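Lin2722 protein (Listeria innocua, PDB 3DS8) is of unknown function but has an alpha/beta-hydrolase fold with a probable serine-hydrolase catalytic centre. Local coordinates at residues Q95-T109 with P122-F134. Sequence-based numbering, arbitrary orientation.
Sequences QMDGVGHSNGGLALT and PTLRKLVAIGSPF. With SO4 (sulfate ion), chain B; SO4 (sulfate ion), chain F.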
ATOM      1  N   GLN A  95      -2.431  -5.153 -15.161  1.00 16.17           N
ATOM      2  CA  GLN A  95      -2.173  -5.300 -13.713  1.00 16.82           C
ATOM      3  C   GLN A  95      -1.132  -4.304 -13.260  1.00 15.99           C
ATOM      4  O   GLN A  95      -0.328  -3.859 -14.060  1.00 15.18           O
ATOM      5  CB  GLN A  95      -1.630  -6.681 -13.382  1.00 17.36           C
ATOM      6  CG  GLN A  95      -2.519  -7.829 -13.784  1.00 20.47           C
ATOM      7  CD  GLN A  95      -1.946  -9.144 -13.311  1.00 21.01           C
ATOM      8  OE1 GLN A  95      -1.065  -9.723 -13.951  1.00 29.47           O
ATOM      9  NE2 GLN A  95      -2.437  -9.612 -12.187  1.00 26.71           N
HETATM   10  N   MSE A  96      -1.131  -4.001 -11.953  1.00 15.92           N
HETATM   11  CA  MSE A  96      -0.066  -3.247 -11.328  1.00 18.33           C
HETATM   12  C   MSE A  96       0.067  -3.699  -9.872  1.00 15.55           C
HETATM   13  O   MSE A  96      -0.884  -4.178  -9.293  1.00 15.50           O
HETATM   14  CB  MSE A  96      -0.403  -1.781 -11.347  1.00 18.00           C
HETATM   15  CG  MSE A  96      -1.526  -1.437 -10.487  1.00 20.21           C
HETATM   16 SE   MSE A  96      -1.935   0.480 -10.725  1.00 39.17          SE
HETATM   17  CE  MSE A  96      -2.691   0.864  -8.940  1.00 25.97           C
ATOM     18  N   ASP A  97       1.248  -3.524  -9.326  1.00 15.19           N
ATOM     19  CA  ASP A  97       1.490  -3.682  -7.890  1.00 13.29           C
ATOM     20  C   ASP A  97       1.584  -2.288  -7.264  1.00 13.59           C
ATOM     21  O   ASP A  97       1.805  -1.317  -7.970  1.00 13.73           O
ATOM     22  CB  ASP A  97       2.775  -4.422  -7.673  1.00 13.38           C
ATOM     23  CG  ASP A  97       2.749  -5.791  -8.255  1.00 15.95           C
ATOM     24  OD1 ASP A  97       1.682  -6.409  -8.289  1.00 15.77           O
ATOM     25  OD2 ASP A  97       3.835  -6.257  -8.628  1.00 15.01           O
ATOM     26  N   GLY A  98       1.303  -2.162  -5.985  1.00 12.32           N
ATOM     27  CA  GLY A  98       1.394  -0.873  -5.319  1.00 13.70           C
ATOM     28  C   GLY A  98       1.983  -0.968  -3.928  1.00 12.98           C
ATOM     29  O   GLY A  98       1.753  -1.935  -3.230  1.00 15.19           O
ATOM     30  N   VAL A  99       2.767   0.032  -3.568  1.00 12.66           N
ATOM     31  CA  VAL A  99       3.308   0.189  -2.241  1.00 12.61           C
ATOM     32  C   VAL A  99       2.855   1.553  -1.775  1.00 13.83           C
ATOM     33  O   VAL A  99       3.106   2.554  -2.443  1.00 14.09           O
ATOM     34  CB  VAL A  99       4.827   0.164  -2.227  1.00 12.85           C
ATOM     35  CG1 VAL A  99       5.329   0.257  -0.764  1.00 13.34           C
ATOM     36  CG2 VAL A  99       5.374  -1.093  -2.916  1.00 12.81           C
ATOM     37  N   GLY A 100       2.222   1.611  -0.607  1.00 13.93           N
ATOM     38  CA  GLY A 100       1.763   2.867  -0.049  1.00 14.11           C
ATOM     39  C   GLY A 100       2.171   3.098   1.397  1.00 14.23           C
ATOM     40  O   GLY A 100       1.996   2.215   2.239  1.00 14.81           O
ATOM     41  N   HIS A 101       2.790   4.229   1.679  1.00 13.39           N
ATOM     42  CA  HIS A 101       3.123   4.589   3.051  1.00 13.61           C
ATOM     43  C   HIS A 101       1.888   5.236   3.663  1.00 14.78           C
ATOM     44  O   HIS A 101       1.363   6.212   3.104  1.00 13.45           O
ATOM     45  CB  HIS A 101       4.307   5.544   3.013  1.00 14.43           C
ATOM     46  CG  HIS A 101       4.760   6.062   4.337  1.00 14.57           C
ATOM     47  ND1 HIS A 101       4.783   5.315   5.501  1.00 19.06           N
ATOM     48  CD2 HIS A 101       5.259   7.284   4.661  1.00 14.16           C
ATOM     49  CE1 HIS A 101       5.259   6.073   6.481  1.00 13.24           C
ATOM     50  NE2 HIS A 101       5.558   7.264   5.998  1.00 20.11           N
ATOM     51  N   SER A 102       1.465   4.712   4.801  1.00 15.19           N
ATOM     52  CA  SER A 102       0.423   5.288   5.641  1.00 14.94           C
ATOM     53  C   SER A 102      -0.873   5.548   4.864  1.00 14.88           C
ATOM     54  O   SER A 102      -1.463   4.601   4.369  1.00 14.07           O
ATOM     55  CB  SER A 102       0.972   6.497   6.425  1.00 16.98           C
ATOM     56  OG  SER A 102       0.080   6.748   7.526  1.00 22.51           O
ATOM     57  N   ASN A 103      -1.306   6.811   4.723  1.00 14.86           N
ATOM     58  CA  ASN A 103      -2.495   7.127   3.912  1.00 14.75           C
ATOM     59  C   ASN A 103      -2.459   6.527   2.507  1.00 13.79           C
ATOM     60  O   ASN A 103      -3.501   6.172   1.933  1.00 13.76           O
ATOM     61  CB  ASN A 103      -2.707   8.660   3.821  1.00 15.47           C
ATOM     62  CG  ASN A 103      -4.151   9.042   3.564  1.00 19.16           C
ATOM     63  OD1 ASN A 103      -5.036   8.598   4.315  1.00 23.45           O
ATOM     64  ND2 ASN A 103      -4.420   9.890   2.525  1.00 18.65           N
ATOM     65  N   GLY A 104      -1.273   6.420   1.947  1.00 12.97           N
ATOM     66  CA  GLY A 104      -1.107   5.811   0.609  1.00 13.83           C
ATOM     67  C   GLY A 104      -1.521   4.382   0.538  1.00 13.48           C
ATOM     68  O   GLY A 104      -2.111   3.934  -0.466  1.00 13.98           O
ATOM     69  N   GLY A 105      -1.204   3.627   1.582  1.00 14.64           N
ATOM     70  CA  GLY A 105      -1.720   2.242   1.696  1.00 14.62           C
ATOM     71  C   GLY A 105      -3.232   2.152   1.833  1.00 14.29           C
ATOM     72  O   GLY A 105      -3.850   1.243   1.272  1.00 14.51           O
ATOM     73  N   LEU A 106      -3.856   3.112   2.520  1.00 14.62           N
ATOM     74  CA  LEU A 106      -5.313   3.179   2.607  1.00 14.80           C
ATOM     75  C   LEU A 106      -5.958   3.476   1.241  1.00 14.03           C
ATOM     76  O   LEU A 106      -6.946   2.882   0.880  1.00 13.70           O
ATOM     77  CB  LEU A 106      -5.781   4.178   3.649  1.00 14.03           C
ATOM     78  CG  LEU A 106      -5.282   3.992   5.089  1.00 14.61           C
ATOM     79  CD1 LEU A 106      -5.767   5.117   6.003  1.00 15.40           C
ATOM     80  CD2 LEU A 106      -5.699   2.596   5.547  1.00 14.20           C
ATOM     81  N   ALA A 107      -5.370   4.401   0.497  1.00 14.07           N
ATOM     82  CA  ALA A 107      -5.836   4.708  -0.860  1.00 13.94           C
ATOM     83  C   ALA A 107      -5.794   3.473  -1.762  1.00 14.15           C
ATOM     84  O   ALA A 107      -6.770   3.170  -2.486  1.00 15.05           O
ATOM     85  CB  ALA A 107      -4.999   5.874  -1.457  1.00 14.35           C
ATOM     86  N   LEU A 108      -4.720   2.695  -1.674  1.00 13.16           N
ATOM     87  CA  LEU A 108      -4.657   1.457  -2.426  1.00 13.91           C
ATOM     88  C   LEU A 108      -5.736   0.454  -2.019  1.00 13.72           C
ATOM     89  O   LEU A 108      -6.148  -0.354  -2.834  1.00 13.66           O
ATOM     90  CB  LEU A 108      -3.269   0.832  -2.309  1.00 13.88           C
ATOM     91  CG  LEU A 108      -2.098   1.537  -3.008  1.00 13.81           C
ATOM     92  CD1 LEU A 108      -0.750   0.936  -2.585  1.00 16.99           C
ATOM     93  CD2 LEU A 108      -2.286   1.501  -4.540  1.00 15.57           C
ATOM     94  N   THR A 109      -6.078   0.418  -0.730  1.00 14.40           N
ATOM     95  CA  THR A 109      -7.068  -0.522  -0.219  1.00 13.88           C
ATOM     96  C   THR A 109      -8.484  -0.146  -0.719  1.00 13.44           C
ATOM     97  O   THR A 109      -9.238  -1.001  -1.217  1.00 14.20           O
ATOM     98  CB  THR A 109      -7.003  -0.573   1.306  1.00 14.18           C
ATOM     99  OG1 THR A 109      -5.681  -0.971   1.696  1.00 14.59           O
ATOM    100  CG2 THR A 109      -8.061  -1.552   1.904  1.00 16.40           C
ATOM    101  N   PRO A 122      -5.720  -0.575 -14.399  1.00 17.45           N
ATOM    102  CA  PRO A 122      -5.023  -1.826 -14.102  1.00 18.53           C
ATOM    103  C   PRO A 122      -5.544  -2.475 -12.815  1.00 19.19           C
ATOM    104  O   PRO A 122      -5.871  -1.793 -11.839  1.00 21.92           O
ATOM    105  CB  PRO A 122      -3.576  -1.399 -13.991  1.00 18.18           C
ATOM    106  CG  PRO A 122      -3.518  -0.026 -14.648  1.00 16.61           C
ATOM    107  CD  PRO A 122      -4.803   0.566 -14.281  1.00 17.30           C
ATOM    108  N   THR A 123      -5.621  -3.789 -12.809  1.00 19.09           N
ATOM    109  CA  THR A 123      -6.074  -4.494 -11.620  1.00 19.76           C
ATOM    110  C   THR A 123      -4.891  -4.500 -10.630  1.00 17.74           C
ATOM    111  O   THR A 123      -3.766  -4.806 -11.027  1.00 15.59           O
ATOM    112  CB  THR A 123      -6.413  -5.959 -11.910  1.00 20.65           C
ATOM    113  OG1 THR A 123      -5.258  -6.601 -12.431  1.00 30.98           O
ATOM    114  CG2 THR A 123      -7.457  -6.096 -12.912  1.00 21.80           C
ATOM    115  N   LEU A 124      -5.138  -4.176  -9.367  1.00 17.40           N
ATOM    116  CA  LEU A 124      -4.076  -4.256  -8.341  1.00 16.84           C
ATOM    117  C   LEU A 124      -3.816  -5.731  -8.043  1.00 16.18           C
ATOM    118  O   LEU A 124      -4.736  -6.510  -7.849  1.00 16.18           O
ATOM    119  CB  LEU A 124      -4.497  -3.539  -7.064  1.00 17.98           C
ATOM    120  CG  LEU A 124      -3.471  -3.203  -6.024  1.00 18.64           C
ATOM    121  CD1 LEU A 124      -2.340  -2.324  -6.578  1.00 18.81           C
ATOM    122  CD2 LEU A 124      -4.219  -2.494  -4.849  1.00 20.16           C
ATOM    123  N   ARG A 125      -2.558  -6.112  -8.081  1.00 14.31           N
ATOM    124  CA  ARG A 125      -2.131  -7.462  -7.832  1.00 15.12           C
ATOM    125  C   ARG A 125      -1.502  -7.561  -6.426  1.00 15.94           C
ATOM    126  O   ARG A 125      -2.090  -8.142  -5.522  1.00 16.62           O
ATOM    127  CB  ARG A 125      -1.172  -7.926  -8.920  1.00 14.20           C
ATOM    128  CG  ARG A 125      -0.697  -9.372  -8.727  1.00 13.83           C
ATOM    129  CD  ARG A 125       0.376  -9.787  -9.701  1.00 16.97           C
ATOM    130  NE  ARG A 125       1.636  -9.079  -9.519  1.00 16.08           N
ATOM    131  CZ  ARG A 125       2.793  -9.507 -10.013  1.00 17.07           C
ATOM    132  NH1 ARG A 125       2.850 -10.636 -10.725  1.00 19.50           N
ATOM    133  NH2 ARG A 125       3.887  -8.831  -9.785  1.00 16.91           N
ATOM    134  N   LYS A 126      -0.319  -6.996  -6.247  1.00 14.06           N
ATOM    135  CA  LYS A 126       0.325  -6.963  -4.917  1.00 14.35           C
ATOM    136  C   LYS A 126       0.094  -5.596  -4.306  1.00 14.49           C
ATOM    137  O   LYS A 126       0.234  -4.583  -4.994  1.00 16.87           O
ATOM    138  CB  LYS A 126       1.799  -7.209  -5.024  1.00 14.95           C
ATOM    139  CG  LYS A 126       2.140  -8.621  -5.532  1.00 15.81           C
ATOM    140  CD  LYS A 126       3.594  -8.730  -5.832  1.00 15.99           C
ATOM    141  CE  LYS A 126       3.980 -10.055  -6.363  1.00 18.09           C
ATOM    142  NZ  LYS A 126       4.099 -11.134  -5.366  1.00 18.21           N
ATOM    143  N   LEU A 127      -0.244  -5.562  -3.032  1.00 14.50           N
ATOM    144  CA  LEU A 127      -0.531  -4.343  -2.282  1.00 13.92           C
ATOM    145  C   LEU A 127       0.303  -4.390  -1.009  1.00 14.09           C
ATOM    146  O   LEU A 127       0.102  -5.264  -0.172  1.00 14.23           O
ATOM    147  CB  LEU A 127      -2.007  -4.258  -1.893  1.00 14.45           C
ATOM    148  CG  LEU A 127      -2.595  -2.961  -1.336  1.00 15.68           C
ATOM    149  CD1 LEU A 127      -4.151  -3.131  -1.231  1.00 17.02           C
ATOM    150  CD2 LEU A 127      -1.940  -2.546  -0.005  1.00 18.73           C
ATOM    151  N   VAL A 128       1.264  -3.483  -0.893  1.00 14.20           N
ATOM    152  CA  VAL A 128       2.055  -3.308   0.323  1.00 13.77           C
ATOM    153  C   VAL A 128       1.647  -2.025   1.041  1.00 14.32           C
ATOM    154  O   VAL A 128       1.640  -0.909   0.467  1.00 14.29           O
ATOM    155  CB  VAL A 128       3.583  -3.279   0.026  1.00 13.62           C
ATOM    156  CG1 VAL A 128       4.400  -3.122   1.340  1.00 13.50           C
ATOM    157  CG2 VAL A 128       4.048  -4.527  -0.733  1.00 15.03           C
ATOM    158  N   ALA A 129       1.191  -2.193   2.291  1.00 12.68           N
ATOM    159  CA  ALA A 129       0.745  -1.064   3.122  1.00 12.89           C
ATOM    160  C   ALA A 129       1.703  -0.913   4.306  1.00 14.03           C
ATOM    161  O   ALA A 129       1.872  -1.860   5.059  1.00 14.98           O
ATOM    162  CB  ALA A 129      -0.708  -1.311   3.616  1.00 12.63           C
ATOM    163  N   ILE A 130       2.348   0.252   4.428  1.00 13.47           N
ATOM    164  CA  ILE A 130       3.417   0.450   5.411  1.00 13.24           C
ATOM    165  C   ILE A 130       2.907   1.478   6.429  1.00 14.25           C
ATOM    166  O   ILE A 130       2.796   2.672   6.116  1.00 13.49           O
ATOM    167  CB  ILE A 130       4.736   0.907   4.738  1.00 13.12           C
ATOM    168  CG1 ILE A 130       5.146  -0.082   3.638  1.00 13.88           C
ATOM    169  CG2 ILE A 130       5.827   1.084   5.780  1.00 13.60           C
ATOM    170  CD1 ILE A 130       6.387   0.335   2.892  1.00 13.96           C
ATOM    171  N   GLY A 131       2.581   0.994   7.638  1.00 14.26           N
ATOM    172  CA  GLY A 131       2.061   1.837   8.725  1.00 13.78           C
ATOM    173  C   GLY A 131       0.728   2.508   8.406  1.00 14.35           C
ATOM    174  O   GLY A 131       0.497   3.660   8.779  1.00 14.95           O
ATOM    175  N   SER A 132      -0.173   1.789   7.741  1.00 12.68           N
ATOM    176  CA  SER A 132      -1.413   2.388   7.263  1.00 13.17           C
ATOM    177  C   SER A 132      -2.454   2.263   8.364  1.00 13.95           C
ATOM    178  O   SER A 132      -2.665   1.153   8.852  1.00 15.02           O
ATOM    179  CB  SER A 132      -1.925   1.716   5.986  1.00 12.43           C
ATOM    180  OG  SER A 132      -1.018   1.899   4.877  1.00 13.53           O
ATOM    181  N   PRO A 133      -3.107   3.373   8.732  1.00 13.96           N
ATOM    182  CA  PRO A 133      -4.050   3.272   9.852  1.00 13.51           C
ATOM    183  C   PRO A 133      -5.441   2.798   9.403  1.00 12.58           C
ATOM    184  O   PRO A 133      -6.409   3.575   9.300  1.00 13.88           O
ATOM    185  CB  PRO A 133      -4.039   4.694  10.400  1.00 13.50           C
ATOM    186  CG  PRO A 133      -3.788   5.544   9.197  1.00 14.33           C
ATOM    187  CD  PRO A 133      -2.922   4.778   8.303  1.00 14.41           C
ATOM    188  N   PHE A 134      -5.552   1.498   9.149  1.00 12.52           N
ATOM    189  CA  PHE A 134      -6.818   0.892   8.751  1.00 12.84           C
ATOM    190  C   PHE A 134      -7.983   1.163   9.694  1.00 12.54           C
ATOM    191  O   PHE A 134      -9.098   1.341   9.242  1.00 12.97           O
ATOM    192  CB  PHE A 134      -6.662  -0.612   8.490  1.00 12.05           C
ATOM    193  CG  PHE A 134      -5.706  -0.918   7.370  1.00 12.01           C
ATOM    194  CD1 PHE A 134      -6.130  -0.823   6.051  1.00 13.97           C
ATOM    195  CD2 PHE A 134      -4.426  -1.360   7.645  1.00 14.71           C
ATOM    196  CE1 PHE A 134      -5.263  -1.055   5.026  1.00 13.46           C
ATOM    197  CE2 PHE A 134      -3.537  -1.556   6.622  1.00 13.90           C
ATOM    198  CZ  PHE A 134      -4.005  -1.463   5.291  1.00 13.81           C
TER
HETATM  199  S   SO4 B 255      -0.849   9.404   7.376  1.00 23.64           S
HETATM  200  O1  SO4 B 255      -1.613   8.226   7.844  1.00 23.03           O
HETATM  201  O2  SO4 B 255       0.417   9.515   8.076  1.00 25.94           O
HETATM  202  O3  SO4 B 255      -0.533   9.290   5.947  1.00 15.87           O
HETATM  203  O4  SO4 B 255      -1.682  10.614   7.647  1.00 24.36           O
HETATM  204  S   SO4 F 259       2.243 -13.871  -7.774  1.00 49.97           S
HETATM  205  O1  SO4 F 259       2.112 -14.635  -9.027  1.00 49.52           O
HETATM  206  O2  SO4 F 259       2.013 -14.858  -6.675  1.00 36.20           O
HETATM  207  O3  SO4 F 259       3.573 -13.224  -7.678  1.00 43.98           O
HETATM  208  O4  SO4 F 259       1.308 -12.715  -7.776  1.00 45.85           O
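Strands 95-101 and 123-130 are parallel neighbours in the central sheet of an alpha/beta hydrolase, joined through helix 103-114 in a beta-alpha-beta unit, and their ladder runs from M96 N, bonded to T123 O, up to S102 N, bonded to I130 O. A beta bulge interrupts it between M96 and G98, where R125 and K126 together lie opposite D97, and there the carboxylate of D97 takes up three donors, R125 NE and NH2 and K126 N. R125 takes D97 side-on: NE meets OD1 at 2.9 Å and NH2 meets OD2 at 2.8 Å, both on syn lone pairs, with carboxylate and guanidinium only 10° from coplanar. The bend in the arginine chain at chi3 (66°) turns the guanidinium back onto the acid. D97 OD1 also accepts a bond from K126 N at 2.9 Å, from above the carboxylate plane, and R59 adds a second salt bridge at D97 OD2, so this buried acid is probably ionised. K126 runs alongside D97, but its NZ goes on to E173 and the backbone oxygens of F238 and F242.

At the other end the chain turns sharply from strand to helix, with S102 at phi 54°. G100, S102 and G104 fit the GxSxG nucleophile elbow, and S102 probably forms a triad with H222 and D188; a sulfate beside it accepts a bond from N103 N. S132 OG donates to S102 O at 2.8 Å, in the carbonyl plane on a lone pair, tying the elbow to the loop after strand 123-130. G105 lets the helix come close, its CA 4.2 Å from A129 CB. L106 CD2 touches F134 CD1 obliquely at 3.5 Å, whereas T109 OG1, bonded to G105 O, lies at the edge of the phenyl ring. On the same helix, L108 CB rests on L127 CG at 4.0 Å.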